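Local coordinates for acetyl-CoA hydrolase/transferase family protein (Porphyromonas gingivalis, PDB 2NVV), which probably transfers coenzyme A between acyl-CoA and acetate, or hydrolyses acetyl-CoA, through a glutamyl-CoA thioester intermediate, and binds zinc, at residues Lys250-Leu255 with Pro277-Tyr282; Ser386-Phe391 with Val419-Ser424; Thr393-Lys398 with Ser424-Ala429; Lys434-Arg439 with Gly466-Asn471. One frame throughout, in Å; residues are numbered along the deposited sequence.

In the fold
The contacts follow one another along the chain, but contacts 2 and 3 interlock, their segments alternating and sharing Ser424. Contact 2 joins strands 389-392 and 421-424 of the five-stranded mixed sheet in the C-terminal half. Contact 3, its centre about 14 Å away, ties the segment after the first of these strands to the turn between 421-424 and 427-430. Contact 1 leads into an outermost strand of that sheet, 255-257, and bridges it to strand 279-282 of a three-stranded sheet; it touches contact 2 through Leu253 and Tyr387. Contact 4 lies about 34 Å from contact 1, between centres, near the zinc site. The series runs from the surroundings of the predicted catalytic glutamate to the metal.

Contact 1 (Lys250-Leu255 with Pro277-Tyr282); sequences KDFLPL and PAFNMY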
loop_
_atom_site.group_PDB
_atom_site.type_symbol
_atom_site.label_atom_id
_atom_site.label_comp_id
_atom_site.label_asym_id
_atom_site.label_seq_id
_atom_site.Cartn_x
_atom_site.Cartn_y
_atom_site.Cartn_z
ATOM N N LYS A 250 12.228 -21.176 10.041
ATOM C CA LYS A 250 11.999 -22.615 10.013
ATOM C C LYS A 250 10.634 -23.103 10.481
ATOM O O LYS A 250 10.135 -24.104 9.974
ATOM C CB LYS A 250 13.093 -23.330 10.816
ATOM C CG LYS A 250 14.190 -23.945 9.958
ATOM C CD LYS A 250 14.909 -22.912 9.079
ATOM C CE LYS A 250 16.072 -23.568 8.357
ATOM N NZ LYS A 250 16.988 -22.576 7.727
ATOM N N ASP A 251 10.037 -22.422 11.453
ATOM C CA ASP A 251 8.722 -22.818 11.944
ATOM C C ASP A 251 7.591 -22.254 11.081
ATOM O O ASP A 251 6.422 -22.364 11.443
ATOM C CB ASP A 251 8.520 -22.342 13.382
ATOM C CG ASP A 251 9.490 -22.976 14.350
ATOM O OD1 ASP A 251 9.617 -24.216 14.335
ATOM O OD2 ASP A 251 10.113 -22.231 15.135
ATOM N N PHE A 252 7.946 -21.647 9.952
ATOM C CA PHE A 252 6.970 -21.065 9.028
ATOM C C PHE A 252 6.327 -19.797 9.609
ATOM O O PHE A 252 6.731 -19.305 10.672
ATOM C CB PHE A 252 5.889 -22.093 8.691
ATOM C CG PHE A 252 5.318 -21.950 7.304
ATOM C CD1 PHE A 252 4.041 -22.405 7.017
ATOM C CD2 PHE A 252 6.067 -21.396 6.276
ATOM C CE1 PHE A 252 3.526 -22.310 5.733
ATOM C CE2 PHE A 252 5.553 -21.300 4.984
ATOM C CZ PHE A 252 4.286 -21.757 4.718
ATOM N N LEU A 253 5.312 -19.285 8.917
ATOM C CA LEU A 253 4.617 -18.057 9.314
ATOM C C LEU A 253 3.123 -18.167 9.005
ATOM O O LEU A 253 2.692 -19.130 8.374
ATOM C CB LEU A 253 5.213 -16.878 8.547
ATOM C CG LEU A 253 6.213 -15.915 9.198
ATOM C CD1 LEU A 253 6.970 -16.581 10.298
ATOM C CD2 LEU A 253 7.160 -15.397 8.134
ATOM N N PRO A 254 2.309 -17.194 9.462
ATOM C CA PRO A 254 0.867 -17.239 9.195
ATOM C C PRO A 254 0.634 -17.083 7.706
ATOM O O PRO A 254 1.412 -16.399 7.030
ATOM C CB PRO A 254 0.329 -16.043 9.972
ATOM C CG PRO A 254 1.292 -15.891 11.081
ATOM C CD PRO A 254 2.621 -16.100 10.397
ATOM N N LEU A 255 -0.426 -17.709 7.195
ATOM C CA LEU A 255 -0.740 -17.605 5.773
ATOM C C LEU A 255 -2.062 -16.928 5.476
ATOM O O LEU A 255 -2.948 -16.868 6.316
ATOM C CB LEU A 255 -0.765 -18.977 5.105
ATOM C CG LEU A 255 0.504 -19.821 5.005
ATOM C CD1 LEU A 255 0.139 -21.112 4.304
ATOM C CD2 LEU A 255 1.592 -19.103 4.231
ATOM N N PRO A 277 5.615 -27.221 7.737
ATOM C CA PRO A 277 5.157 -27.524 9.099
ATOM C C PRO A 277 3.695 -27.127 9.352
ATOM O O PRO A 277 3.164 -26.243 8.679
ATOM C CB PRO A 277 6.142 -26.741 9.974
ATOM C CG PRO A 277 6.475 -25.562 9.126
ATOM C CD PRO A 277 6.662 -26.181 7.757
ATOM N N ALA A 278 3.053 -27.792 10.308
ATOM C CA ALA A 278 1.669 -27.493 10.652
ATOM C C ALA A 278 1.611 -25.978 10.760
ATOM O O ALA A 278 2.447 -25.366 11.430
ATOM C CB ALA A 278 1.287 -28.145 11.978
ATOM N N PHE A 279 0.630 -25.369 10.104
ATOM C CA PHE A 279 0.557 -23.928 10.096
ATOM C C PHE A 279 -0.784 -23.322 10.483
ATOM O O PHE A 279 -1.798 -24.009 10.587
ATOM C CB PHE A 279 0.983 -23.433 8.709
ATOM C CG PHE A 279 0.106 -23.936 7.572
ATOM C CD1 PHE A 279 -0.967 -23.170 7.101
ATOM C CD2 PHE A 279 0.355 -25.174 6.977
ATOM C CE1 PHE A 279 -1.770 -23.630 6.060
ATOM C CE2 PHE A 279 -0.445 -25.641 5.934
ATOM C CZ PHE A 279 -1.508 -24.867 5.475
ATOM N N ASN A 280 -0.769 -22.015 10.698
ATOM C CA ASN A 280 -1.969 -21.284 11.064
ATOM C C ASN A 280 -2.334 -20.346 9.926
ATOM O O ASN A 280 -1.486 -19.977 9.123
ATOM C CB ASN A 280 -1.736 -20.456 12.334
ATOM C CG ASN A 280 -1.341 -21.308 13.531
ATOM O OD1 ASN A 280 -0.226 -21.194 14.047
ATOM N ND2 ASN A 280 -2.258 -22.164 13.986
HETATM N N MSE A 281 -3.603 -19.972 9.867
HETATM C CA MSE A 281 -4.089 -19.056 8.845
HETATM C C MSE A 281 -4.434 -17.734 9.502
HETATM O O MSE A 281 -4.911 -17.697 10.642
HETATM C CB MSE A 281 -5.384 -19.572 8.195
HETATM C CG MSE A 281 -5.299 -20.928 7.522
HETATM SE SE MSE A 281 -4.194 -20.882 5.971
HETATM C CE MSE A 281 -5.346 -19.830 4.781
ATOM N N TYR A 282 -4.170 -16.651 8.787
ATOM C CA TYR A 282 -4.551 -15.327 9.236
ATOM C C TYR A 282 -5.051 -14.737 7.926
ATOM O O TYR A 282 -4.436 -13.839 7.353
ATOM C CB TYR A 282 -3.364 -14.520 9.777
ATOM C CG TYR A 282 -3.844 -13.327 10.584
ATOM C CD1 TYR A 282 -4.323 -13.491 11.883
ATOM C CD2 TYR A 282 -3.924 -12.057 10.016
ATOM C CE1 TYR A 282 -4.871 -12.432 12.587
ATOM C CE2 TYR A 282 -4.474 -10.997 10.710
ATOM C CZ TYR A 282 -4.949 -11.187 11.997
ATOM O OH TYR A 282 -5.519 -10.134 12.683
#
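Pro277 opens the contact by setting its CG against CB of Phe252, 3.5 Å away. Two residues on, Phe279 meets the Phe252 ring with its CB: that carbon lies 3.6 Å from CD1 of Phe252, at the edge of that ring, and the two side chains run alongside each other in the same direction. CG of Phe279 takes the crowded position between N and C (chi1 61°), and CD1 of Leu255 comes within 3.6 Å of CE1 of Phe279, the two side chains crossing at about a right angle. Leu270 of helix 261-272 packs on both Leu255 and Phe279. The chains meet here as a single beta bridge, Leu255 with Met281, linking the start of strand 255-257 to strand 279-282, at the edge of a separate parallel sheet. Asn280 O accepts Leu255 N at 3.2 Å. Met281, a selenomethionine, bends at chi2 and chi3, bringing SE to 4.0 Å from Leu255 CB. Tyr282 N donates to Leu255 O at 2.8 Å, nearly straight (176°), while Tyr282 CB rests on CB of Pro254 and its hydroxyl bonds to Tyr335 O. The Tyr282 side chain is about 8 Å from that of Glu284, the predicted thioester-forming glutamate.

Contact 2 (Ser386-Phe391 with Val419-Ser424); sequences SYVSIF and VKVIIS
Two neighbouring parallel strands, 389-392 and 421-424, pair in the interior of the mixed sheet, and their side chains divide between its two faces. On one face Ile390 and Val421 stand side by side, pointing the same way, with CG1 of Ile390 4.1 Å from CB of Val421. CG2 of Ile390, anti to its backbone N, reaches obliquely across to CD1 of Ile423 at 3.7 Å. Phe238 and Leu239 of helix 226-245 cover this aliphatic group. The other face carries Phe391 and Ile422. There the Phe391 side chain crosses Val419 at about a right angle, bringing CD2 to 3.6 Å from Val419 CG1; Ile362 of strand 362-367 packs against all three residues. Val419 and Lys420 lead from the zinc ligands Glu416 and His417 into the sheet. CG1 of Val388 obliquely approaches CG2 of Val421, while Phe116 of the second subunit packs on Val388. Backbone bonds fix the parallel pairing: Val421 N donates to Ser389 O, Phe391 N to Val421 O, and Ile423 N to Phe391 O, the last at 2.8 Å and nearly along the C=O axis. Ser389 has its OG between N and C (chi1 68°), where the hydroxyl bonds to Ser418 O and also accepts the backbone N of Lys420 at 3.0 Å, with an N-H...O angle of 151°.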
loop_
_atom_site.group_PDB
_atom_site.type_symbol
_atom_site.label_atom_id
_atom_site.label_comp_id
_atom_site.label_asym_id
_atom_site.label_seq_id
_atom_site.Cartn_x
_atom_site.Cartn_y
_atom_site.Cartn_z
ATOM N N SER A 386 2.695 -7.952 3.649
ATOM C CA SER A 386 3.123 -9.319 3.913
ATOM C C SER A 386 4.635 -9.486 3.997
ATOM O O SER A 386 5.399 -8.673 3.473
ATOM C CB SER A 386 2.608 -10.263 2.838
ATOM O OG SER A 386 3.225 -9.960 1.605
ATOM N N TYR A 387 5.047 -10.570 4.653
ATOM C CA TYR A 387 6.451 -10.917 4.827
ATOM C C TYR A 387 7.007 -11.065 3.423
ATOM O O TYR A 387 8.080 -10.564 3.112
ATOM C CB TYR A 387 6.545 -12.237 5.596
ATOM C CG TYR A 387 7.898 -12.549 6.171
ATOM C CD1 TYR A 387 8.838 -13.266 5.441
ATOM C CD2 TYR A 387 8.218 -12.180 7.473
ATOM C CE1 TYR A 387 10.064 -13.618 6.001
ATOM C CE2 TYR A 387 9.440 -12.523 8.044
ATOM C CZ TYR A 387 10.358 -13.245 7.306
ATOM O OH TYR A 387 11.563 -13.600 7.869
ATOM N N VAL A 388 6.257 -11.769 2.583
ATOM C CA VAL A 388 6.607 -11.975 1.180
ATOM C C VAL A 388 5.265 -12.061 0.476
ATOM O O VAL A 388 4.417 -12.860 0.870
ATOM C CB VAL A 388 7.349 -13.313 0.915
ATOM C CG1 VAL A 388 8.012 -13.262 -0.460
ATOM C CG2 VAL A 388 8.373 -13.580 1.977
ATOM N N SER A 389 5.049 -11.247 -0.551
ATOM C CA SER A 389 3.771 -11.290 -1.255
ATOM C C SER A 389 3.889 -12.131 -2.513
ATOM O O SER A 389 4.824 -11.969 -3.292
ATOM C CB SER A 389 3.300 -9.885 -1.622
ATOM O OG SER A 389 4.154 -9.320 -2.596
ATOM N N ILE A 390 2.930 -13.027 -2.698
ATOM C CA ILE A 390 2.918 -13.913 -3.850
ATOM C C ILE A 390 1.644 -13.760 -4.672
ATOM O O ILE A 390 0.548 -13.597 -4.137
ATOM C CB ILE A 390 3.021 -15.387 -3.408
ATOM C CG1 ILE A 390 4.269 -15.590 -2.552
ATOM C CG2 ILE A 390 3.035 -16.298 -4.631
ATOM C CD1 ILE A 390 4.319 -16.938 -1.863
ATOM N N PHE A 391 1.798 -13.809 -5.983
ATOM C CA PHE A 391 0.661 -13.716 -6.873
ATOM C C PHE A 391 0.687 -14.914 -7.812
ATOM O O PHE A 391 1.713 -15.226 -8.427
ATOM C CB PHE A 391 0.700 -12.403 -7.643
ATOM C CG PHE A 391 0.092 -11.260 -6.892
ATOM C CD1 PHE A 391 -1.299 -11.104 -6.846
ATOM C CD2 PHE A 391 0.894 -10.353 -6.204
ATOM C CE1 PHE A 391 -1.885 -10.056 -6.124
ATOM C CE2 PHE A 391 0.321 -9.302 -5.477
ATOM C CZ PHE A 391 -1.077 -9.155 -5.438
ATOM N N VAL A 419 4.722 -6.150 -5.237
ATOM C CA VAL A 419 4.689 -7.538 -5.680
ATOM C C VAL A 419 6.090 -8.154 -5.590
ATOM O O VAL A 419 7.013 -7.734 -6.291
ATOM C CB VAL A 419 4.170 -7.627 -7.125
ATOM C CG1 VAL A 419 3.946 -9.071 -7.500
ATOM C CG2 VAL A 419 2.885 -6.824 -7.263
ATOM N N LYS A 420 6.241 -9.155 -4.733
ATOM C CA LYS A 420 7.538 -9.803 -4.537
ATOM C C LYS A 420 7.769 -11.081 -5.329
ATOM O O LYS A 420 8.891 -11.348 -5.773
ATOM C CB LYS A 420 7.748 -10.102 -3.054
ATOM C CG LYS A 420 7.517 -8.902 -2.143
ATOM C CD LYS A 420 8.352 -7.711 -2.561
ATOM C CE LYS A 420 8.086 -6.503 -1.674
ATOM N NZ LYS A 420 8.943 -5.359 -2.074
ATOM N N VAL A 421 6.717 -11.874 -5.506
ATOM C CA VAL A 421 6.835 -13.132 -6.231
ATOM C C VAL A 421 5.608 -13.432 -7.083
ATOM O O VAL A 421 4.480 -13.155 -6.673
ATOM C CB VAL A 421 7.017 -14.301 -5.257
ATOM C CG1 VAL A 421 7.242 -15.585 -6.018
ATOM C CG2 VAL A 421 8.169 -14.008 -4.309
ATOM N N ILE A 422 5.838 -13.994 -8.269
ATOM C CA ILE A 422 4.751 -14.365 -9.173
ATOM C C ILE A 422 4.926 -15.843 -9.539
ATOM O O ILE A 422 6.041 -16.307 -9.795
ATOM C CB ILE A 422 4.762 -13.511 -10.454
ATOM C CG1 ILE A 422 4.621 -12.033 -10.101
ATOM C CG2 ILE A 422 3.617 -13.914 -11.352
ATOM C CD1 ILE A 422 4.637 -11.110 -11.305
ATOM N N ILE A 423 3.824 -16.583 -9.566
ATOM C CA ILE A 423 3.888 -18.000 -9.870
ATOM C C ILE A 423 2.777 -18.521 -10.791
ATOM O O ILE A 423 1.591 -18.303 -10.543
ATOM C CB ILE A 423 3.836 -18.816 -8.560
ATOM C CG1 ILE A 423 5.032 -18.468 -7.688
ATOM C CG2 ILE A 423 3.800 -20.307 -8.865
ATOM C CD1 ILE A 423 4.962 -19.039 -6.289
ATOM N N SER A 424 3.160 -19.208 -11.860
ATOM C CA SER A 424 2.175 -19.806 -12.759
ATOM C C SER A 424 2.489 -21.304 -12.813
ATOM O O SER A 424 3.287 -21.800 -12.020
ATOM C CB SER A 424 2.239 -19.181 -14.161
ATOM O OG SER A 424 3.427 -19.528 -14.839
#

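Contact 3 (Thr393-Lys398 with Ser424-Ala429); sequences TPSVMK and SEWGVA
Chi1 near +70° sets both key side chains: OG of Ser395 (71°) and CG of Glu425 (68°) each stand between their own backbone N and carbonyl carbon. A further bend at chi2 of Glu425 then swings its carboxylate round to the backbone N of Ser395. OE2 takes the backbone N-H of Ser395 at 2.9 Å on its syn lone pair. OE1 receives OG of Ser395 at a modelled 2.5 Å, from above the carboxylate plane, and has a second, weak bond from Ser395 N. One carboxylate thus holds both the main chain and the hydroxyl of a single residue, in a polar link between two loops. The Trp426 ring presents its edge to the same hydroxyl, NE1 lying 3.2 Å from Ser395 OG, while CG of Glu425 sits over one face of the indole, offset toward the rim. Thr393 O approaches CB of Ser424 at 3.2 Å; OG of Ser424 bonds to Cys447 O and more weakly accepts Trp426 N. Glu425 lies in the tight turn of the beta-hairpin formed by strands 421-424 and 427-430, and the link pins that turn to the segment leading into strand 396-397. Lys398, at the end of the same segment, is predicted to bind CoA. Val227 of helix 226-245 packs on Pro394 and Glu425. With two donors from Ser395 on its oxygens, Glu425 is probably held as the charged carboxylate, its negative charge shared by OE1 and OE2, each of which accepts from Ser395.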
loop_
_atom_site.group_PDB
_atom_site.type_symbol
_atom_site.label_atom_id
_atom_site.label_comp_id
_atom_site.label_asym_id
_atom_site.label_seq_id
_atom_site.Cartn_x
_atom_site.Cartn_y
_atom_site.Cartn_z
ATOM N N THR A 393 -1.427 -17.263 -10.937
ATOM C CA THR A 393 -2.299 -17.112 -12.096
ATOM C C THR A 393 -1.919 -18.059 -13.228
ATOM O O THR A 393 -0.732 -18.225 -13.551
ATOM C CB THR A 393 -2.238 -15.691 -12.698
ATOM O OG1 THR A 393 -3.022 -15.649 -13.892
ATOM C CG2 THR A 393 -0.801 -15.317 -13.066
ATOM N N PRO A 394 -2.917 -18.721 -13.833
ATOM C CA PRO A 394 -2.572 -19.610 -14.938
ATOM C C PRO A 394 -1.944 -18.685 -15.972
ATOM O O PRO A 394 -2.317 -17.522 -16.058
ATOM C CB PRO A 394 -3.930 -20.173 -15.361
ATOM C CG PRO A 394 -4.911 -19.119 -14.912
ATOM C CD PRO A 394 -4.366 -18.741 -13.566
ATOM N N SER A 395 -0.976 -19.179 -16.732
ATOM C CA SER A 395 -0.294 -18.341 -17.720
ATOM C C SER A 395 -1.183 -17.842 -18.855
ATOM O O SER A 395 -0.995 -16.732 -19.349
ATOM C CB SER A 395 0.901 -19.095 -18.315
ATOM O OG SER A 395 0.478 -20.152 -19.159
ATOM N N VAL A 396 -2.149 -18.652 -19.272
ATOM C CA VAL A 396 -3.014 -18.256 -20.374
ATOM C C VAL A 396 -4.491 -18.454 -20.107
ATOM O O VAL A 396 -4.890 -18.930 -19.049
ATOM C CB VAL A 396 -2.640 -19.027 -21.674
ATOM C CG1 VAL A 396 -1.191 -18.731 -22.056
ATOM C CG2 VAL A 396 -2.854 -20.520 -21.482
HETATM N N MSE A 397 -5.296 -18.112 -21.101
HETATM C CA MSE A 397 -6.746 -18.212 -21.009
HETATM C C MSE A 397 -7.301 -18.405 -22.421
HETATM O O MSE A 397 -6.554 -18.297 -23.403
HETATM C CB MSE A 397 -7.266 -16.916 -20.403
HETATM C CG MSE A 397 -8.760 -16.806 -20.262
HETATM SE SE MSE A 397 -9.230 -15.020 -19.664
HETATM C CE MSE A 397 -8.366 -15.130 -17.885
ATOM N N LYS A 398 -8.599 -18.687 -22.520
ATOM C CA LYS A 398 -9.261 -18.895 -23.810
ATOM C C LYS A 398 -8.439 -19.764 -24.755
ATOM O O LYS A 398 -8.043 -19.319 -25.836
ATOM C CB LYS A 398 -9.552 -17.551 -24.492
ATOM C CG LYS A 398 -10.512 -16.642 -23.718
ATOM C CD LYS A 398 -11.905 -17.283 -23.549
ATOM C CE LYS A 398 -12.861 -16.409 -22.720
ATOM N NZ LYS A 398 -13.149 -15.068 -23.341
ATOM N N SER A 424 3.160 -19.208 -11.860
ATOM C CA SER A 424 2.175 -19.806 -12.759
ATOM C C SER A 424 2.489 -21.304 -12.813
ATOM O O SER A 424 3.287 -21.800 -12.020
ATOM C CB SER A 424 2.239 -19.181 -14.161
ATOM O OG SER A 424 3.427 -19.528 -14.839
ATOM N N GLU A 425 1.865 -22.031 -13.723
ATOM C CA GLU A 425 2.122 -23.459 -13.823
ATOM C C GLU A 425 3.528 -23.753 -14.348
ATOM O O GLU A 425 4.064 -24.845 -14.140
ATOM C CB GLU A 425 1.095 -24.126 -14.735
ATOM C CG GLU A 425 1.188 -23.757 -16.227
ATOM C CD GLU A 425 0.499 -22.449 -16.602
ATOM O OE1 GLU A 425 0.290 -22.230 -17.807
ATOM O OE2 GLU A 425 0.169 -21.634 -15.720
ATOM N N TRP A 426 4.123 -22.763 -15.006
ATOM C CA TRP A 426 5.445 -22.887 -15.592
ATOM C C TRP A 426 6.625 -22.714 -14.644
ATOM O O TRP A 426 7.722 -23.171 -14.942
ATOM C CB TRP A 426 5.576 -21.896 -16.742
ATOM C CG TRP A 426 4.651 -22.195 -17.865
ATOM C CD1 TRP A 426 3.698 -21.374 -18.384
ATOM C CD2 TRP A 426 4.597 -23.406 -18.626
ATOM N NE1 TRP A 426 3.048 -22.000 -19.425
ATOM C CE2 TRP A 426 3.585 -23.249 -19.591
ATOM C CE3 TRP A 426 5.311 -24.610 -18.585
ATOM C CZ2 TRP A 426 3.268 -24.248 -20.507
ATOM C CZ3 TRP A 426 4.996 -25.601 -19.494
ATOM C CH2 TRP A 426 3.983 -25.414 -20.443
ATOM N N GLY A 427 6.413 -22.053 -13.512
ATOM C CA GLY A 427 7.506 -21.848 -12.577
ATOM C C GLY A 427 7.279 -20.617 -11.737
ATOM O O GLY A 427 6.213 -20.016 -11.813
ATOM N N VAL A 428 8.276 -20.238 -10.943
ATOM C CA VAL A 428 8.138 -19.071 -10.080
ATOM C C VAL A 428 9.156 -17.978 -10.404
ATOM O O VAL A 428 10.309 -18.263 -10.742
ATOM C CB VAL A 428 8.285 -19.464 -8.587
ATOM C CG1 VAL A 428 7.671 -20.828 -8.347
ATOM C CG2 VAL A 428 9.729 -19.447 -8.175
ATOM N N ALA A 429 8.723 -16.727 -10.298
ATOM C CA ALA A 429 9.594 -15.590 -10.569
ATOM C C ALA A 429 9.758 -14.749 -9.317
ATOM O O ALA A 429 8.868 -14.000 -8.949
ATOM C CB ALA A 429 9.021 -14.736 -11.702
#

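Contact 4 (Lys434-Arg439 with Gly466-Asn471); sequences KNPRER and GQTPQN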
loop_
_atom_site.group_PDB
_atom_site.type_symbol
_atom_site.label_atom_id
_atom_site.label_comp_id
_atom_site.label_asym_id
_atom_site.label_seq_id
_atom_site.Cartn_x
_atom_site.Cartn_y
_atom_site.Cartn_z
ATOM N N LYS A 434 15.549 -7.125 -7.873
ATOM C CA LYS A 434 15.699 -6.953 -9.315
ATOM C C LYS A 434 15.111 -5.663 -9.847
ATOM O O LYS A 434 14.105 -5.172 -9.335
ATOM C CB LYS A 434 15.059 -8.138 -10.043
ATOM C CG LYS A 434 15.872 -9.401 -9.918
ATOM C CD LYS A 434 15.118 -10.623 -10.394
ATOM C CE LYS A 434 16.031 -11.850 -10.317
ATOM N NZ LYS A 434 15.307 -13.122 -10.557
ATOM N N ASN A 435 15.749 -5.107 -10.866
ATOM C CA ASN A 435 15.260 -3.879 -11.474
ATOM C C ASN A 435 14.227 -4.302 -12.518
ATOM O O ASN A 435 13.971 -5.498 -12.680
ATOM C CB ASN A 435 16.418 -3.086 -12.114
ATOM C CG ASN A 435 17.020 -3.779 -13.316
ATOM O OD1 ASN A 435 17.905 -3.238 -13.964
ATOM N ND2 ASN A 435 16.543 -4.973 -13.619
ATOM N N PRO A 436 13.625 -3.340 -13.238
ATOM C CA PRO A 436 12.617 -3.694 -14.246
ATOM C C PRO A 436 13.017 -4.734 -15.291
ATOM O O PRO A 436 12.307 -5.722 -15.492
ATOM C CB PRO A 436 12.259 -2.340 -14.852
ATOM C CG PRO A 436 12.371 -1.431 -13.652
ATOM C CD PRO A 436 13.671 -1.879 -13.033
ATOM N N ARG A 437 14.157 -4.522 -15.947
ATOM C CA ARG A 437 14.620 -5.448 -16.972
ATOM C C ARG A 437 14.921 -6.845 -16.451
ATOM O O ARG A 437 14.603 -7.844 -17.107
ATOM C CB ARG A 437 15.857 -4.894 -17.668
ATOM C CG ARG A 437 15.533 -3.853 -18.716
ATOM C CD ARG A 437 16.778 -3.344 -19.420
ATOM N NE ARG A 437 16.429 -2.336 -20.413
ATOM C CZ ARG A 437 15.847 -2.611 -21.578
ATOM N NH1 ARG A 437 15.555 -1.624 -22.423
ATOM N NH2 ARG A 437 15.575 -3.870 -21.911
ATOM N N GLU A 438 15.535 -6.920 -15.277
ATOM C CA GLU A 438 15.873 -8.211 -14.688
ATOM C C GLU A 438 14.637 -8.992 -14.256
ATOM O O GLU A 438 14.585 -10.210 -14.380
ATOM C CB GLU A 438 16.816 -8.012 -13.494
ATOM C CG GLU A 438 18.099 -7.301 -13.883
ATOM C CD GLU A 438 18.852 -6.746 -12.693
ATOM O OE1 GLU A 438 18.196 -6.325 -11.713
ATOM O OE2 GLU A 438 20.104 -6.711 -12.743
ATOM N N ARG A 439 13.622 -8.296 -13.764
ATOM C CA ARG A 439 12.431 -9.016 -13.337
ATOM C C ARG A 439 11.533 -9.384 -14.535
ATOM O O ARG A 439 10.744 -10.323 -14.466
ATOM C CB ARG A 439 11.686 -8.220 -12.244
ATOM C CG ARG A 439 10.845 -7.063 -12.695
ATOM C CD ARG A 439 10.092 -6.503 -11.487
ATOM N NE ARG A 439 10.921 -5.607 -10.693
ATOM C CZ ARG A 439 10.984 -4.293 -10.892
ATOM N NH1 ARG A 439 11.771 -3.537 -10.123
ATOM N NH2 ARG A 439 10.246 -3.729 -11.847
ATOM N N GLY A 466 15.702 4.115 -20.744
ATOM C CA GLY A 466 15.271 4.410 -19.392
ATOM C C GLY A 466 15.178 3.235 -18.445
ATOM O O GLY A 466 15.353 2.082 -18.834
ATOM N N GLN A 467 14.915 3.555 -17.181
ATOM C CA GLN A 467 14.757 2.573 -16.113
ATOM C C GLN A 467 13.710 1.516 -16.493
ATOM O O GLN A 467 13.941 0.322 -16.329
ATOM C CB GLN A 467 14.339 3.308 -14.835
ATOM C CG GLN A 467 13.771 2.450 -13.722
ATOM C CD GLN A 467 14.822 1.647 -12.976
ATOM O OE1 GLN A 467 14.518 0.991 -11.984
ATOM N NE2 GLN A 467 16.057 1.691 -13.454
ATOM N N THR A 468 12.574 1.955 -17.022
ATOM C CA THR A 468 11.501 1.038 -17.410
ATOM C C THR A 468 11.241 1.120 -18.919
ATOM O O THR A 468 10.785 2.149 -19.428
ATOM C CB THR A 468 10.199 1.369 -16.631
ATOM O OG1 THR A 468 10.466 1.329 -15.220
ATOM C CG2 THR A 468 9.100 0.373 -16.963
ATOM N N PRO A 469 11.536 0.028 -19.647
ATOM C CA PRO A 469 11.371 -0.101 -21.099
ATOM C C PRO A 469 9.936 -0.175 -21.625
ATOM O O PRO A 469 9.640 -1.008 -22.489
ATOM C CB PRO A 469 12.138 -1.388 -21.431
ATOM C CG PRO A 469 13.006 -1.632 -20.242
ATOM C CD PRO A 469 12.154 -1.190 -19.099
ATOM N N GLN A 470 9.045 0.678 -21.126
ATOM C CA GLN A 470 7.659 0.677 -21.612
ATOM C C GLN A 470 7.562 1.509 -22.887
ATOM O O GLN A 470 8.055 2.637 -22.946
ATOM C CB GLN A 470 6.705 1.236 -20.549
ATOM C CG GLN A 470 6.378 0.263 -19.433
ATOM C CD GLN A 470 5.451 -0.854 -19.876
ATOM O OE1 GLN A 470 5.404 -1.214 -21.045
ATOM N NE2 GLN A 470 4.720 -1.419 -18.934
ATOM N N ASN A 471 6.935 0.951 -23.913
ATOM C CA ASN A 471 6.783 1.658 -25.172
ATOM C C ASN A 471 5.343 2.156 -25.289
ATOM O O ASN A 471 4.439 1.429 -25.712
ATOM C CB ASN A 471 7.114 0.727 -26.328
ATOM C CG ASN A 471 7.211 1.452 -27.636
ATOM O OD1 ASN A 471 6.334 2.238 -27.981
ATOM N ND2 ASN A 471 8.278 1.193 -28.383
#
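Pro469 puts its CG directly over the centre of one face of the Arg437 guanidinium, 3.3 Å from CZ. The arginine gets there by an extended chain, chi2 and chi3 both close to 180°, lying obliquely across the proline ring. Pro436, the first residue of helix 436-446, supplies the other half of the contact: its ring packs against the 466-471 loop, CB and CG lying against the backbone O of Gln467, 3.5 Å from CB. CG of Pro436 also meets OG1 of Thr468 at 3.7 Å, and its CB stands 4.4 Å from CD of Pro469. Ile93 of the second subunit packs on Gln467. Around this layer, polar bonds fix the participants. NH2 of Arg437 donates to Leu460 O, which steadies the guanidinium under its proline. Asn435 occupies the N-cap position, its backbone N bonded to OE1 of Glu438 at 2.9 Å through the anti lone pair. Arg439 lays its guanidinium over the Asn435-Pro436 peptide, donates from NH1 to Lys434 O at 3.0 Å, and through NH2 forms a salt bridge with the zinc ligand Glu416. The contact therefore joins the start of helix 436-446, which follows strand 427-430, to the loop between helices 453-459 and 477-484.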